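Local coordinates for protein aldehyde dehydrogenase (Bartonella henselae, PDB 3I44) that probably oxidises aldehydes to the corresponding carboxylic acids with a nicotinamide cofactor, as other members of the aldehyde dehydrogenase family do, at residues P184-C190 and G484-L489. The protein carries 1 engineered substitution. Residues are numbered along the deposited sequence; the frame is centred on the assembly and turned at random.
Sequences PALLAGC and GIKEFL
G484 meets P184 where the C-terminal part of helix 174-188 meets that of helix 481-486 on the mixed sheet of the Rossmann-like domain of the aldehyde dehydrogenase fold. P184 CB rests against the G484 carbonyl, whose O is 3.5 Å away. The backbones draw nearest at I485, whose CA lies 4.5 Å from P184 CA. I485 CG1 runs beside the same proline and, with chi2 extended at 162°, carries CD1 on to the L187 methyl CD1; F135 of helix 117-141 packs on P184, L187 and I485. A type I turn runs from K486 to L489, closed by L489 N to K486 O at 3.1 Å. This turn delivers F488, whose side chain is directed into the opposite helix end. Its ring takes A185 CB over one face as a CH-pi contact, 3.9 Å from the centroid and 14° off the normal, while P184 CG approaches CE2 obliquely. V165 and L167 of strand 156-168 and M243 and S245 of strand 243-247 also touch the phenylalanine, wedging it between helix and sheet. Nearer the backbone, F488 CB meets A188 CB at 3.6 Å. Beyond A188 the first helix ends in a Schellman motif with G189 at positive phi, and the chain turns to bring C190 back toward F488: SG lies beside the C190 backbone N (chi1 -65°), 3.4 Å from F488 O. L489 opens strand 489-494 and reaches back with one methyl, CD2, to A188 CB at 3.6 Å.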
loop_
_atom_site.group_PDB
_atom_site.type_symbol
_atom_site.label_atom_id
_atom_site.label_comp_id
_atom_site.label_asym_id
_atom_site.label_seq_id
_atom_site.Cartn_x
_atom_site.Cartn_y
_atom_site.Cartn_z
ATOM N N PRO A 184 -12.186 12.758 3.390
ATOM C CA PRO A 184 -11.324 12.721 2.189
ATOM C C PRO A 184 -11.914 11.835 1.065
ATOM O O PRO A 184 -11.679 12.106 -0.122
ATOM C CB PRO A 184 -9.978 12.191 2.718
ATOM C CG PRO A 184 -10.304 11.505 3.998
ATOM C CD PRO A 184 -11.478 12.264 4.580
ATOM N N ALA A 185 -12.737 10.841 1.434
ATOM C CA ALA A 185 -13.378 9.972 0.442
ATOM C C ALA A 185 -14.409 10.776 -0.365
ATOM O O ALA A 185 -14.468 10.670 -1.585
ATOM C CB ALA A 185 -14.024 8.719 1.125
ATOM N N LEU A 186 -15.201 11.591 0.317
ATOM C CA LEU A 186 -16.065 12.574 -0.344
ATOM C C LEU A 186 -15.281 13.475 -1.314
ATOM O O LEU A 186 -15.588 13.553 -2.514
ATOM C CB LEU A 186 -16.818 13.394 0.703
ATOM C CG LEU A 186 -17.897 12.589 1.462
ATOM C CD1 LEU A 186 -18.524 13.443 2.589
ATOM C CD2 LEU A 186 -18.954 11.958 0.489
ATOM N N LEU A 187 -14.244 14.124 -0.810
ATOM C CA LEU A 187 -13.510 15.116 -1.619
ATOM C C LEU A 187 -12.851 14.477 -2.850
ATOM O O LEU A 187 -12.827 15.073 -3.926
ATOM C CB LEU A 187 -12.512 15.843 -0.726
ATOM C CG LEU A 187 -13.098 16.722 0.367
ATOM C CD1 LEU A 187 -11.990 17.175 1.363
ATOM C CD2 LEU A 187 -13.857 17.938 -0.263
ATOM N N ALA A 188 -12.376 13.229 -2.690
ATOM C CA ALA A 188 -11.745 12.470 -3.755
ATOM C C ALA A 188 -12.751 12.035 -4.852
ATOM O O ALA A 188 -12.339 11.670 -5.950
ATOM C CB ALA A 188 -11.017 11.239 -3.196
ATOM N N GLY A 189 -14.041 12.097 -4.558
ATOM C CA GLY A 189 -15.080 11.658 -5.514
ATOM C C GLY A 189 -15.510 10.191 -5.375
ATOM O O GLY A 189 -16.145 9.629 -6.296
ATOM N N CYS A 190 -15.148 9.568 -4.258
ATOM C CA CYS A 190 -15.555 8.192 -3.953
ATOM C C CYS A 190 -16.929 8.144 -3.323
ATOM O O CYS A 190 -17.358 9.113 -2.719
ATOM C CB CYS A 190 -14.579 7.537 -2.987
ATOM S SG CYS A 190 -12.944 7.321 -3.627
ATOM N N GLY A 484 -4.284 12.242 3.331
ATOM C CA GLY A 484 -5.505 11.504 3.540
ATOM C C GLY A 484 -6.399 11.531 2.323
ATOM O O GLY A 484 -7.018 10.518 1.985
ATOM N N ILE A 485 -6.440 12.688 1.653
ATOM C CA ILE A 485 -7.186 12.832 0.395
ATOM C C ILE A 485 -6.619 11.869 -0.670
ATOM O O ILE A 485 -7.393 11.225 -1.406
ATOM C CB ILE A 485 -7.171 14.293 -0.138
ATOM C CG1 ILE A 485 -7.994 15.196 0.784
ATOM C CG2 ILE A 485 -7.769 14.359 -1.542
ATOM C CD1 ILE A 485 -7.728 16.687 0.658
ATOM N N LYS A 486 -5.284 11.785 -0.734
ATOM C CA LYS A 486 -4.616 10.957 -1.749
ATOM C C LYS A 486 -4.775 9.444 -1.537
ATOM O O LYS A 486 -4.689 8.684 -2.506
ATOM C CB LYS A 486 -3.129 11.288 -1.890
ATOM C CG LYS A 486 -2.931 12.593 -2.624
ATOM C CD LYS A 486 -1.519 13.130 -2.527
ATOM C CE LYS A 486 -1.343 14.303 -3.463
ATOM N NZ LYS A 486 0.059 14.854 -3.373
ATOM N N GLU A 487 -4.964 8.995 -0.304
ATOM C CA GLU A 487 -5.256 7.584 -0.096
ATOM C C GLU A 487 -6.537 7.154 -0.834
ATOM O O GLU A 487 -6.717 5.973 -1.096
ATOM C CB GLU A 487 -5.396 7.250 1.402
ATOM C CG GLU A 487 -4.136 7.399 2.254
ATOM C CD GLU A 487 -4.250 6.655 3.598
ATOM O OE1 GLU A 487 -5.289 6.794 4.294
ATOM O OE2 GLU A 487 -3.293 5.931 3.937
ATOM N N PHE A 488 -7.430 8.089 -1.164
ATOM C CA PHE A 488 -8.676 7.747 -1.900
ATOM C C PHE A 488 -8.615 8.015 -3.423
ATOM O O PHE A 488 -9.652 8.002 -4.132
ATOM C CB PHE A 488 -9.881 8.421 -1.235
ATOM C CG PHE A 488 -10.199 7.835 0.126
ATOM C CD1 PHE A 488 -10.957 6.677 0.237
ATOM C CD2 PHE A 488 -9.717 8.435 1.292
ATOM C CE1 PHE A 488 -11.215 6.116 1.497
ATOM C CE2 PHE A 488 -9.981 7.891 2.551
ATOM C CZ PHE A 488 -10.721 6.736 2.653
ATOM N N LEU A 489 -7.396 8.239 -3.916
ATOM C CA LEU A 489 -7.163 8.527 -5.349
ATOM C C LEU A 489 -6.188 7.533 -5.951
ATOM O O LEU A 489 -5.249 7.138 -5.282
ATOM C CB LEU A 489 -6.543 9.938 -5.495
ATOM C CG LEU A 489 -7.509 11.036 -5.032
ATOM C CD1 LEU A 489 -6.837 12.417 -4.871
ATOM C CD2 LEU A 489 -8.686 11.086 -5.998
#